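Myo-inositol dehydrogenase (Corynebacterium glutamicum, PDB 3EUW) probably catalyses the NAD+-dependent oxidation of myo-inositol, as a tetrameric oxidoreductase of the Gfo/Idh/MocA family. Local coordinates at residues Gly236-Leu241 / Ala252-Pro257; Asp211-Thr216 / Ile227-His232; Leu81-Val86 / Glu110-Gly115; Ser117-Gly122 / Pro305-Gly310. One frame throughout, in Å; residues are numbered along the deposited sequence.

How the interactions relate
The four contacts fall into two groups, one in each half of the subunit. Interactions 1 and 2 belong to the large mixed sheet of the C-terminal domain; their centres lie 16 Å apart, and strand 224-230 leads on to strand 238-245. Interactions 3 and 4 lie on the Rossmann side, centres 12 Å apart, and touch: Val86 CG2 meets Val119 CG2 at 3.7 Å, and Ile112 CD1 meets Phe307 CE1 at 4.0 Å. Between interactions 2 and 3 the centres are 34 Å apart. Interaction 4, joining 117-122 to 305-310, closes a long loop of chain in which interactions 1 and 2 are nested. No nucleotide or inositol is bound in this model.

Interaction 1 (Gly236-Leu241 / Ala252-Pro257); sequences GYDQRL and ADNIRP
Asn254 carries most of the polar contact, using both ends of its amide on strand 238-245. Its ND2 donates to Asp238 OD1 at 2.9 Å, nearly straight and in the plane of the amide, but reaches the oxygen from above the carboxylate, 47° out of that plane. Its OD1 accepts from Gln239 N at 2.8 Å, on a lone pair in the carbonyl plane. Two bonds thus fix the rotation of the amide, which satisfies a backbone N-H where regular strand pairing has already stopped. The third direct bond is plain backbone pairing, Ala252 N to Leu241 O at 2.9 Å. Beyond it the chains spread, and water 1 spans the gap by donating to both Gln239 O and Asp253 O.

The segments belong to what is, within this chain, the antiparallel edge of the C-terminal domain's mixed sheet, where strand 248-252 folds back on 238-245. Ala252 also pairs with a strand of the second subunit, carrying the sheet across the interface, and Asp253 forms a salt bridge with Arg261 of that subunit.

A salt bridge adjoins the amide's ND2 end. Arg240 grips Asp238 side-on, NE to OD1 at 2.9 Å and NH2 to OD2 at 3.0 Å, both on syn lone pairs; OD1 therefore takes two donors. Asp238 OD2 is also bound by Tyr235 and Arg154, which should favour the ionised carboxylate.

By van der Waals contact, the methylene Arg240 CG lies 3.5 Å from Asn254 ND2, with the guanidinium and amide planes 62° apart. Arg240 NH1 pairs with Glu242 of the third subunit.

Interaction 2 (Asp211-Thr216 / Ile227-His232); sequences DQVIVT and IVNSRH
Val215 and Ile227 exchange two short backbone bonds, N to O each way at 2.7 Å. Above this hydrogen-bonded pair the two side chains meet at their branch points, CB to CB at 4.0 Å.

Val213 and Asn229 form the next hydrogen-bonded pair, less evenly matched. Asn229 N reaches Val213 O at 3.0 Å, while the return bond from Val213 N to Asn229 O stretches to 3.2 Å. Their side chains run side by side, pointing the same way. Val213 CG2 sits between its own backbone N and carbonyl carbon, with CG1 at chi1 -57°, and packs 3.7 Å from Asn229 CB.

This is the beta hairpin of strands 212-219 and 224-230, antiparallel within the mixed sheet of the C-terminal domain. Val213, Val215, Ile227 and Asn229 share the face that helix 169-185 covers. Gln212, Ile214, Val228 and Ser230 line the other, which meets the third subunit; there Ile214 packs on Thr216 of that chain.

At the non-hydrogen-bonded pairs the backbones make CH contacts, the shorter from Ile214 CA to Ile227 O at 3.3 Å. Ile214 CG1 and Val228 CG2 touch more loosely.

Past the strand end, Arg231 N donates to Asp211 O at 2.9 Å, and the start of the Arg231 side chain rests against that carbonyl. Its guanidinium turns away to Asp155 and Asp173, while the Asp211 carboxylate accepts backbone N-H groups from Val199, Phe200 and Ser201.

Interaction 3 (Leu81-Val86 / Glu110-Gly115); sequences LITRAV and EKIGDG
Val86 packs its CG1 against Ile112 CB and the Gly115 backbone, where the second helix has just ended. CG1 stands anti to the backbone N (chi1 168°) and lies 4.1 Å from Ile112 CB. The other methyl, CG2, approaches Gly115 O at 3.5 Å. The approach of CG1 to Gly115 is modelled too close, so its exact position there is doubtful; a CB on Gly115 would point toward Val86.

Ile112 fills the middle of the contact from the opposing helix. Its CG2 faces one turn back along helix 78-87, 4.1 Å from Thr83 OG1 and about as far from Thr83 CA. The two side chains cross at a slant. This is a packing touch from a methyl; the hydroxyl itself bonds to Val79 O in its own helix.

Toward the solvent, Thr83 turns its methyl to Lys111. CG2 meets the aliphatic CD at 3.9 Å, the two side chains crossing at about a right angle. The lysine chain bends beyond that point, at chi3 -67°.

Gly113 leaves the helix with positive phi (51°), and Gly115 N then donates to Ile112 O at 2.8 Å. This turn brings the Gly115 backbone against Val86.

The contact is a largely apolar seam between helices 78-87 and 102-112, neighbouring helices of the Rossmann domain. Ile82 and Val86 also lie on Val119 of strand 119-121, the edge strand of the parallel sheet within this chain, while Leu81 and Ala85 pack against strand 68-71.

Interaction 4 (Ser117-Gly122 / Pro305-Gly310); sequences SKVMLG and PNFEDG
Phe307 has CG anti to the backbone N (chi1 -173°), and its ring edge meets Val119 of strand 119-121. Its CD1 lies 4.1 Å from Val119 CB, which is near the plane of the ring. Met120, a selenomethionine, also starts with CG anti to the backbone N (chi1 178°) and runs out fully extended, with CE 4.1 Å from Pro305 CD.

Leu121 N donates to Pro305 O at 3.0 Å. Close by, Met120 CA makes a CH contact with the same oxygen, and Leu121 CB packs on Pro305 CB at 4.2 Å. The peptide bond before Pro305 is cis. Water 2 lies between Val119 O and Phe307 N, but its Val119 side is modelled too short and the bridge is doubtful.

Asn306 and Asp309 form a capping box at the start of helix 307-326. Asp309 N donates to Asn306 OD1, and Asn306 N to Asp309 OD2, each at 2.8 Å. The other carboxylate oxygen, Asp309 OD1, pairs with Arg183.

Strand 119-121 of the Rossmann sheet is thus joined to this late helix largely by apolar packing, while the capping box satisfies Asp309 N in the first turn and the N-H of the N-cap residue Asn306.

Interaction 1 (Gly236-Leu241 / Ala252-Pro257)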
loop_
_atom_site.group_PDB
_atom_site.type_symbol
_atom_site.label_atom_id
_atom_site.label_comp_id
_atom_site.label_asym_id
_atom_site.label_seq_id
_atom_site.Cartn_x
_atom_site.Cartn_y
_atom_site.Cartn_z
ATOM N N GLY A 236 -4.883 -5.295 16.383
ATOM C CA GLY A 236 -5.122 -6.680 16.021
ATOM C C GLY A 236 -3.981 -7.629 16.326
ATOM O O GLY A 236 -3.136 -7.349 17.172
ATOM N N TYR A 237 -3.963 -8.756 15.616
ATOM C CA TYR A 237 -2.959 -9.805 15.785
ATOM C C TYR A 237 -1.819 -9.609 14.772
ATOM O O TYR A 237 -1.862 -10.127 13.658
ATOM C CB TYR A 237 -3.651 -11.158 15.592
ATOM C CG TYR A 237 -2.825 -12.391 15.886
ATOM C CD1 TYR A 237 -1.861 -12.394 16.895
ATOM C CD2 TYR A 237 -3.072 -13.587 15.211
ATOM C CE1 TYR A 237 -1.170 -13.558 17.231
ATOM C CE2 TYR A 237 -2.385 -14.758 15.538
ATOM C CZ TYR A 237 -1.439 -14.735 16.548
ATOM O OH TYR A 237 -0.775 -15.887 16.880
ATOM N N ASP A 238 -0.805 -8.857 15.188
ATOM C CA ASP A 238 0.342 -8.512 14.342
ATOM C C ASP A 238 1.227 -9.718 14.043
ATOM O O ASP A 238 1.870 -10.257 14.936
ATOM C CB ASP A 238 1.151 -7.405 15.029
ATOM C CG ASP A 238 2.048 -6.641 14.068
ATOM O OD1 ASP A 238 2.161 -7.045 12.891
ATOM O OD2 ASP A 238 2.648 -5.634 14.502
ATOM N N GLN A 239 1.261 -10.136 12.782
ATOM C CA GLN A 239 2.059 -11.294 12.389
ATOM C C GLN A 239 2.820 -10.997 11.111
ATOM O O GLN A 239 2.426 -11.449 10.036
ATOM C CB GLN A 239 1.152 -12.507 12.146
ATOM C CG GLN A 239 0.332 -12.965 13.350
ATOM C CD GLN A 239 1.164 -13.704 14.383
ATOM O OE1 GLN A 239 1.644 -13.114 15.352
ATOM N NE2 GLN A 239 1.353 -15.003 14.172
ATOM N N ARG A 240 3.905 -10.242 11.223
ATOM C CA ARG A 240 4.694 -9.890 10.063
ATOM C C ARG A 240 5.998 -10.663 10.017
ATOM O O ARG A 240 6.533 -11.083 11.052
ATOM C CB ARG A 240 4.972 -8.384 10.054
ATOM C CG ARG A 240 3.758 -7.532 9.700
ATOM C CD ARG A 240 4.082 -6.046 9.837
ATOM N NE ARG A 240 4.147 -5.638 11.235
ATOM C CZ ARG A 240 4.999 -4.737 11.724
ATOM N NH1 ARG A 240 5.885 -4.156 10.923
ATOM N NH2 ARG A 240 4.944 -4.390 13.009
ATOM N N LEU A 241 6.501 -10.856 8.808
ATOM C CA LEU A 241 7.743 -11.571 8.617
ATOM C C LEU A 241 8.466 -10.983 7.418
ATOM O O LEU A 241 7.860 -10.718 6.379
ATOM C CB LEU A 241 7.477 -13.062 8.397
ATOM C CG LEU A 241 8.727 -13.935 8.251
ATOM C CD1 LEU A 241 8.408 -15.364 8.658
ATOM C CD2 LEU A 241 9.244 -13.873 6.829
ATOM N N ALA A 252 5.911 -10.308 4.283
ATOM C CA ALA A 252 4.493 -10.598 4.316
ATOM C C ALA A 252 3.786 -9.583 5.200
ATOM O O ALA A 252 4.195 -9.341 6.332
ATOM C CB ALA A 252 4.241 -12.015 4.845
ATOM N N ASP A 253 2.726 -8.986 4.661
ATOM C CA ASP A 253 1.938 -8.002 5.386
ATOM C C ASP A 253 0.922 -8.741 6.229
ATOM O O ASP A 253 0.792 -9.969 6.148
ATOM C CB ASP A 253 1.157 -7.089 4.425
ATOM C CG ASP A 253 2.050 -6.181 3.600
ATOM O OD1 ASP A 253 2.946 -5.524 4.174
ATOM O OD2 ASP A 253 1.834 -6.109 2.366
ATOM N N ASN A 254 0.182 -7.977 7.023
ATOM C CA ASN A 254 -0.869 -8.530 7.852
ATOM C C ASN A 254 -2.104 -8.679 6.981
ATOM O O ASN A 254 -2.146 -8.157 5.868
ATOM C CB ASN A 254 -1.159 -7.603 9.026
ATOM C CG ASN A 254 -0.188 -7.811 10.175
ATOM O OD1 ASN A 254 -0.032 -8.933 10.661
ATOM N ND2 ASN A 254 0.465 -6.736 10.616
ATOM N N ILE A 255 -3.105 -9.391 7.484
ATOM C CA ILE A 255 -4.332 -9.608 6.737
ATOM C C ILE A 255 -5.525 -8.952 7.412
ATOM O O ILE A 255 -5.663 -8.977 8.637
ATOM C CB ILE A 255 -4.614 -11.128 6.559
ATOM C CG1 ILE A 255 -3.435 -11.791 5.832
ATOM C CG2 ILE A 255 -5.906 -11.335 5.778
ATOM C CD1 ILE A 255 -3.639 -13.286 5.536
ATOM N N ARG A 256 -6.388 -8.372 6.586
ATOM C CA ARG A 256 -7.589 -7.685 7.037
ATOM C C ARG A 256 -8.815 -8.416 6.493
ATOM O O ARG A 256 -8.710 -9.169 5.525
ATOM C CB ARG A 256 -7.560 -6.235 6.528
ATOM C CG ARG A 256 -6.427 -5.409 7.124
ATOM C CD ARG A 256 -6.139 -4.141 6.337
ATOM N NE ARG A 256 -5.207 -4.396 5.238
ATOM C CZ ARG A 256 -5.500 -4.259 3.945
ATOM N NH1 ARG A 256 -6.708 -3.862 3.564
ATOM N NH2 ARG A 256 -4.576 -4.526 3.028
ATOM N N PRO A 257 -9.996 -8.208 7.108
ATOM C CA PRO A 257 -11.214 -8.882 6.635
ATOM C C PRO A 257 -11.752 -8.398 5.279
ATOM O O PRO A 257 -12.469 -9.133 4.607
ATOM C CB PRO A 257 -12.210 -8.653 7.781
ATOM C CG PRO A 257 -11.792 -7.327 8.341
ATOM C CD PRO A 257 -10.268 -7.405 8.319
HETATM O O HOH W 1 0.451 -11.740 8.181
#

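Interaction 2 (Asp211-Thr216 / Ile227-His232)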
loop_
_atom_site.group_PDB
_atom_site.type_symbol
_atom_site.label_atom_id
_atom_site.label_comp_id
_atom_site.label_asym_id
_atom_site.label_seq_id
_atom_site.Cartn_x
_atom_site.Cartn_y
_atom_site.Cartn_z
ATOM N N ASP A 211 6.208 -8.987 29.381
ATOM C CA ASP A 211 5.105 -8.675 28.490
ATOM C C ASP A 211 5.624 -8.280 27.106
ATOM O O ASP A 211 4.836 -7.975 26.209
ATOM C CB ASP A 211 4.186 -7.586 29.078
ATOM C CG ASP A 211 4.897 -6.283 29.338
ATOM O OD1 ASP A 211 5.929 -6.013 28.695
ATOM O OD2 ASP A 211 4.396 -5.511 30.186
ATOM N N GLN A 212 6.947 -8.274 26.944
ATOM C CA GLN A 212 7.569 -7.985 25.655
ATOM C C GLN A 212 9.027 -8.445 25.629
ATOM O O GLN A 212 9.773 -8.290 26.604
ATOM C CB GLN A 212 7.472 -6.490 25.284
ATOM C CG GLN A 212 8.344 -5.544 26.091
ATOM C CD GLN A 212 8.358 -4.124 25.532
ATOM O OE1 GLN A 212 9.085 -3.258 26.019
ATOM N NE2 GLN A 212 7.556 -3.884 24.507
ATOM N N VAL A 213 9.424 -9.039 24.509
ATOM C CA VAL A 213 10.799 -9.503 24.366
ATOM C C VAL A 213 11.361 -9.302 22.953
ATOM O O VAL A 213 10.616 -9.121 21.997
ATOM C CB VAL A 213 10.924 -11.022 24.697
ATOM C CG1 VAL A 213 10.412 -11.314 26.099
ATOM C CG2 VAL A 213 10.149 -11.848 23.672
ATOM N N ILE A 214 12.683 -9.311 22.842
ATOM C CA ILE A 214 13.364 -9.221 21.552
ATOM C C ILE A 214 14.354 -10.371 21.562
ATOM O O ILE A 214 15.081 -10.558 22.535
ATOM C CB ILE A 214 14.189 -7.928 21.355
ATOM C CG1 ILE A 214 13.323 -6.770 20.849
ATOM C CG2 ILE A 214 15.253 -8.177 20.269
ATOM C CD1 ILE A 214 12.163 -6.429 21.679
ATOM N N VAL A 215 14.386 -11.141 20.489
ATOM C CA VAL A 215 15.312 -12.261 20.385
ATOM C C VAL A 215 16.167 -12.145 19.123
ATOM O O VAL A 215 15.684 -11.726 18.069
ATOM C CB VAL A 215 14.551 -13.603 20.336
ATOM C CG1 VAL A 215 15.516 -14.741 20.028
ATOM C CG2 VAL A 215 13.836 -13.855 21.672
ATOM N N THR A 216 17.440 -12.492 19.238
ATOM C CA THR A 216 18.331 -12.490 18.089
ATOM C C THR A 216 19.087 -13.828 18.058
ATOM O O THR A 216 19.842 -14.147 18.973
ATOM C CB THR A 216 19.328 -11.311 18.141
ATOM O OG1 THR A 216 18.607 -10.075 18.120
ATOM C CG2 THR A 216 20.235 -11.334 16.944
ATOM N N ILE A 227 13.616 -11.630 16.319
ATOM C CA ILE A 227 12.217 -11.773 16.680
ATOM C C ILE A 227 11.756 -10.740 17.698
ATOM O O ILE A 227 12.397 -10.553 18.739
ATOM C CB ILE A 227 11.954 -13.183 17.267
ATOM C CG1 ILE A 227 12.380 -14.251 16.253
ATOM C CG2 ILE A 227 10.483 -13.345 17.619
ATOM C CD1 ILE A 227 12.353 -15.673 16.810
ATOM N N VAL A 228 10.643 -10.077 17.381
ATOM C CA VAL A 228 10.045 -9.066 18.247
ATOM C C VAL A 228 8.643 -9.512 18.700
ATOM O O VAL A 228 7.767 -9.795 17.877
ATOM C CB VAL A 228 9.936 -7.690 17.530
ATOM C CG1 VAL A 228 9.292 -6.661 18.468
ATOM C CG2 VAL A 228 11.333 -7.202 17.085
ATOM N N ASN A 229 8.445 -9.581 20.012
ATOM C CA ASN A 229 7.161 -9.992 20.573
ATOM C C ASN A 229 6.602 -8.951 21.548
ATOM O O ASN A 229 7.358 -8.204 22.191
ATOM C CB ASN A 229 7.296 -11.297 21.364
ATOM C CG ASN A 229 7.447 -12.530 20.491
ATOM O OD1 ASN A 229 7.194 -12.527 19.273
ATOM N ND2 ASN A 229 7.844 -13.616 21.133
ATOM N N SER A 230 5.277 -8.903 21.647
ATOM C CA SER A 230 4.600 -8.041 22.606
ATOM C C SER A 230 3.317 -8.738 22.966
ATOM O O SER A 230 2.715 -9.389 22.123
ATOM C CB SER A 230 4.250 -6.670 22.059
ATOM O OG SER A 230 3.502 -5.994 23.053
ATOM N N ARG A 231 2.897 -8.595 24.213
ATOM C CA ARG A 231 1.695 -9.243 24.679
ATOM C C ARG A 231 0.384 -8.474 24.459
ATOM O O ARG A 231 -0.671 -8.917 24.905
ATOM C CB ARG A 231 1.870 -9.633 26.151
ATOM C CG ARG A 231 2.659 -10.931 26.362
ATOM C CD ARG A 231 1.928 -12.138 25.751
ATOM N NE ARG A 231 2.400 -13.407 26.305
ATOM C CZ ARG A 231 2.045 -14.613 25.861
ATOM N NH1 ARG A 231 1.204 -14.737 24.852
ATOM N NH2 ARG A 231 2.545 -15.705 26.421
ATOM N N HIS A 232 0.453 -7.313 23.811
ATOM C CA HIS A 232 -0.760 -6.576 23.454
ATOM C C HIS A 232 -0.546 -5.826 22.143
ATOM O O HIS A 232 0.593 -5.593 21.732
ATOM C CB HIS A 232 -1.258 -5.636 24.570
ATOM C CG HIS A 232 -0.387 -4.448 24.836
ATOM N ND1 HIS A 232 -0.702 -3.505 25.786
ATOM C CD2 HIS A 232 0.775 -4.042 24.267
ATOM C CE1 HIS A 232 0.226 -2.560 25.793
ATOM N NE2 HIS A 232 1.130 -2.863 24.881
#

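Interaction 3 (Leu81-Val86 / Glu110-Gly115)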
loop_
_atom_site.group_PDB
_atom_site.type_symbol
_atom_site.label_atom_id
_atom_site.label_comp_id
_atom_site.label_asym_id
_atom_site.label_seq_id
_atom_site.Cartn_x
_atom_site.Cartn_y
_atom_site.Cartn_z
ATOM N N LEU A 81 -1.089 -38.451 25.574
ATOM C CA LEU A 81 -1.782 -38.790 24.335
ATOM C C LEU A 81 -0.822 -39.174 23.200
ATOM O O LEU A 81 -1.095 -40.101 22.434
ATOM C CB LEU A 81 -2.683 -37.629 23.911
ATOM C CG LEU A 81 -3.865 -37.408 24.863
ATOM C CD1 LEU A 81 -4.619 -36.142 24.488
ATOM C CD2 LEU A 81 -4.792 -38.612 24.803
ATOM N N ILE A 82 0.298 -38.470 23.097
ATOM C CA ILE A 82 1.265 -38.788 22.064
ATOM C C ILE A 82 1.748 -40.223 22.248
ATOM O O ILE A 82 1.752 -41.008 21.304
ATOM C CB ILE A 82 2.482 -37.835 22.121
ATOM C CG1 ILE A 82 2.088 -36.463 21.553
ATOM C CG2 ILE A 82 3.667 -38.443 21.362
ATOM C CD1 ILE A 82 3.178 -35.401 21.654
ATOM N N THR A 83 2.141 -40.554 23.476
ATOM C CA THR A 83 2.643 -41.878 23.810
ATOM C C THR A 83 1.628 -42.985 23.510
ATOM O O THR A 83 1.942 -43.941 22.808
ATOM C CB THR A 83 3.047 -41.953 25.306
ATOM O OG1 THR A 83 4.064 -40.979 25.583
ATOM C CG2 THR A 83 3.577 -43.332 25.644
ATOM N N ARG A 84 0.416 -42.856 24.035
ATOM C CA ARG A 84 -0.616 -43.861 23.805
ATOM C C ARG A 84 -0.879 -44.103 22.323
ATOM O O ARG A 84 -0.970 -45.248 21.873
ATOM C CB ARG A 84 -1.937 -43.449 24.451
ATOM C CG ARG A 84 -1.905 -43.262 25.955
ATOM C CD ARG A 84 -3.338 -43.201 26.457
ATOM N NE ARG A 84 -3.462 -42.873 27.873
ATOM C CZ ARG A 84 -4.566 -43.086 28.581
ATOM N NH1 ARG A 84 -5.628 -43.634 28.002
ATOM N NH2 ARG A 84 -4.613 -42.741 29.860
ATOM N N ALA A 85 -1.017 -43.019 21.569
ATOM C CA ALA A 85 -1.293 -43.129 20.145
ATOM C C ALA A 85 -0.147 -43.818 19.420
ATOM O O ALA A 85 -0.353 -44.779 18.680
ATOM C CB ALA A 85 -1.535 -41.748 19.554
ATOM N N VAL A 86 1.063 -43.326 19.638
ATOM C CA VAL A 86 2.237 -43.897 18.998
ATOM C C VAL A 86 2.442 -45.372 19.369
ATOM O O VAL A 86 2.792 -46.182 18.516
ATOM C CB VAL A 86 3.504 -43.075 19.353
ATOM C CG1 VAL A 86 4.749 -43.822 18.940
ATOM C CG2 VAL A 86 3.461 -41.735 18.645
ATOM N N GLU A 110 12.294 -41.138 24.723
ATOM C CA GLU A 110 12.923 -42.417 25.014
ATOM C C GLU A 110 11.914 -43.567 25.015
ATOM O O GLU A 110 12.144 -44.607 24.405
ATOM C CB GLU A 110 13.638 -42.347 26.365
ATOM C CG GLU A 110 15.081 -41.878 26.283
ATOM C CD GLU A 110 15.557 -41.204 27.561
ATOM O OE1 GLU A 110 15.129 -41.625 28.660
ATOM O OE2 GLU A 110 16.371 -40.257 27.464
ATOM N N LYS A 111 10.788 -43.376 25.691
ATOM C CA LYS A 111 9.779 -44.419 25.753
ATOM C C LYS A 111 9.251 -44.812 24.375
ATOM O O LYS A 111 9.149 -45.996 24.061
ATOM C CB LYS A 111 8.616 -43.984 26.649
ATOM C CG LYS A 111 7.575 -45.077 26.859
ATOM C CD LYS A 111 6.508 -44.683 27.876
ATOM C CE LYS A 111 7.083 -44.549 29.283
ATOM N NZ LYS A 111 6.028 -44.236 30.296
ATOM N N ILE A 112 8.932 -43.824 23.547
ATOM C CA ILE A 112 8.391 -44.097 22.221
ATOM C C ILE A 112 9.442 -44.491 21.183
ATOM O O ILE A 112 9.131 -45.167 20.202
ATOM C CB ILE A 112 7.597 -42.882 21.686
ATOM C CG1 ILE A 112 8.539 -41.709 21.430
ATOM C CG2 ILE A 112 6.546 -42.464 22.696
ATOM C CD1 ILE A 112 7.851 -40.510 20.832
ATOM N N GLY A 113 10.681 -44.065 21.394
ATOM C CA GLY A 113 11.742 -44.392 20.456
ATOM C C GLY A 113 11.424 -44.072 19.002
ATOM O O GLY A 113 11.168 -42.920 18.649
ATOM N N ASP A 114 11.444 -45.098 18.154
ATOM C CA ASP A 114 11.169 -44.936 16.729
ATOM C C ASP A 114 9.723 -44.525 16.447
ATOM O O ASP A 114 9.397 -44.091 15.339
ATOM C CB ASP A 114 11.509 -46.232 15.989
ATOM C CG ASP A 114 13.007 -46.510 15.961
ATOM O OD1 ASP A 114 13.725 -45.827 15.194
ATOM O OD2 ASP A 114 13.467 -47.402 16.710
ATOM N N GLY A 115 8.861 -44.661 17.449
ATOM C CA GLY A 115 7.475 -44.271 17.278
ATOM C C GLY A 115 7.320 -42.768 17.078
ATOM O O GLY A 115 6.278 -42.295 16.614
#

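Interaction 4 (Ser117-Gly122 / Pro305-Gly310)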
loop_
_atom_site.group_PDB
_atom_site.type_symbol
_atom_site.label_atom_id
_atom_site.label_comp_id
_atom_site.label_asym_id
_atom_site.label_seq_id
_atom_site.Cartn_x
_atom_site.Cartn_y
_atom_site.Cartn_z
ATOM N N SER A 117 8.417 -40.961 14.883
ATOM C CA SER A 117 8.217 -40.637 13.475
ATOM C C SER A 117 6.742 -40.524 13.091
ATOM O O SER A 117 6.419 -40.070 11.997
ATOM C CB SER A 117 8.895 -41.690 12.585
ATOM O OG SER A 117 8.271 -42.962 12.702
ATOM N N LYS A 118 5.853 -40.944 13.984
ATOM C CA LYS A 118 4.419 -40.873 13.713
ATOM C C LYS A 118 3.809 -39.616 14.327
ATOM O O LYS A 118 2.590 -39.438 14.346
ATOM C CB LYS A 118 3.711 -42.121 14.247
ATOM C CG LYS A 118 3.939 -43.358 13.383
ATOM C CD LYS A 118 3.212 -44.580 13.940
ATOM C CE LYS A 118 3.381 -45.802 13.027
ATOM N NZ LYS A 118 2.703 -45.617 11.704
ATOM N N VAL A 119 4.670 -38.733 14.820
ATOM C CA VAL A 119 4.189 -37.503 15.422
ATOM C C VAL A 119 4.410 -36.298 14.518
ATOM O O VAL A 119 5.505 -36.093 13.991
ATOM C CB VAL A 119 4.885 -37.226 16.774
ATOM C CG1 VAL A 119 4.274 -35.995 17.431
ATOM C CG2 VAL A 119 4.742 -38.423 17.687
HETATM N N MSE A 120 3.351 -35.527 14.309
HETATM C CA MSE A 120 3.455 -34.305 13.541
HETATM C C MSE A 120 3.183 -33.165 14.515
HETATM O O MSE A 120 2.200 -33.204 15.252
HETATM C CB MSE A 120 2.416 -34.254 12.428
HETATM C CG MSE A 120 2.513 -32.951 11.685
HETATM SE SE MSE A 120 1.372 -32.970 10.133
HETATM C CE MSE A 120 1.799 -31.192 9.358
ATOM N N LEU A 121 4.046 -32.158 14.540
ATOM C CA LEU A 121 3.834 -31.041 15.454
ATOM C C LEU A 121 3.027 -29.967 14.763
ATOM O O LEU A 121 3.288 -29.629 13.603
ATOM C CB LEU A 121 5.154 -30.481 15.975
ATOM C CG LEU A 121 5.153 -30.785 17.476
ATOM C CD1 LEU A 121 5.770 -32.157 17.724
ATOM C CD2 LEU A 121 5.895 -29.725 18.228
ATOM N N GLY A 122 2.042 -29.437 15.482
ATOM C CA GLY A 122 1.152 -28.446 14.901
ATOM C C GLY A 122 1.603 -27.006 14.811
ATOM O O GLY A 122 0.884 -26.117 15.273
ATOM N N PRO A 305 6.031 -30.293 10.291
ATOM C CA PRO A 305 7.042 -30.383 11.354
ATOM C C PRO A 305 6.994 -31.737 12.067
ATOM O O PRO A 305 5.916 -32.318 12.241
ATOM C CB PRO A 305 6.649 -29.252 12.303
ATOM C CG PRO A 305 5.946 -28.276 11.417
ATOM C CD PRO A 305 5.105 -29.183 10.565
ATOM N N ASN A 306 8.158 -32.219 12.490
ATOM C CA ASN A 306 8.244 -33.492 13.192
ATOM C C ASN A 306 8.463 -33.336 14.700
ATOM O O ASN A 306 8.558 -32.223 15.233
ATOM C CB ASN A 306 9.373 -34.355 12.614
ATOM C CG ASN A 306 10.740 -33.719 12.766
ATOM O OD1 ASN A 306 11.072 -33.158 13.814
ATOM N ND2 ASN A 306 11.552 -33.824 11.727
ATOM N N PHE A 307 8.554 -34.477 15.375
ATOM C CA PHE A 307 8.766 -34.515 16.809
ATOM C C PHE A 307 9.990 -33.682 17.181
ATOM O O PHE A 307 9.951 -32.879 18.112
ATOM C CB PHE A 307 8.977 -35.966 17.254
ATOM C CG PHE A 307 9.045 -36.145 18.742
ATOM C CD1 PHE A 307 7.890 -36.372 19.481
ATOM C CD2 PHE A 307 10.271 -36.099 19.406
ATOM C CE1 PHE A 307 7.951 -36.556 20.866
ATOM C CE2 PHE A 307 10.343 -36.279 20.788
ATOM C CZ PHE A 307 9.181 -36.508 21.520
ATOM N N GLU A 308 11.068 -33.878 16.435
ATOM C CA GLU A 308 12.326 -33.178 16.669
ATOM C C GLU A 308 12.173 -31.658 16.606
ATOM O O GLU A 308 12.811 -30.943 17.367
ATOM C CB GLU A 308 13.378 -33.643 15.656
ATOM C CG GLU A 308 14.800 -33.486 16.131
ATOM C CD GLU A 308 15.030 -34.151 17.477
ATOM O OE1 GLU A 308 14.644 -35.331 17.649
ATOM O OE2 GLU A 308 15.605 -33.493 18.365
ATOM N N ASP A 309 11.338 -31.165 15.700
ATOM C CA ASP A 309 11.132 -29.724 15.604
ATOM C C ASP A 309 10.486 -29.233 16.891
ATOM O O ASP A 309 10.696 -28.094 17.304
ATOM C CB ASP A 309 10.238 -29.374 14.413
ATOM C CG ASP A 309 10.876 -29.723 13.079
ATOM O OD1 ASP A 309 12.059 -29.376 12.862
ATOM O OD2 ASP A 309 10.186 -30.338 12.242
ATOM N N GLY A 310 9.703 -30.104 17.522
ATOM C CA GLY A 310 9.048 -29.748 18.768
ATOM C C GLY A 310 10.041 -29.690 19.918
ATOM O O GLY A 310 9.934 -28.854 20.813
HETATM O O HOH W 2 7.863 -36.966 13.678
#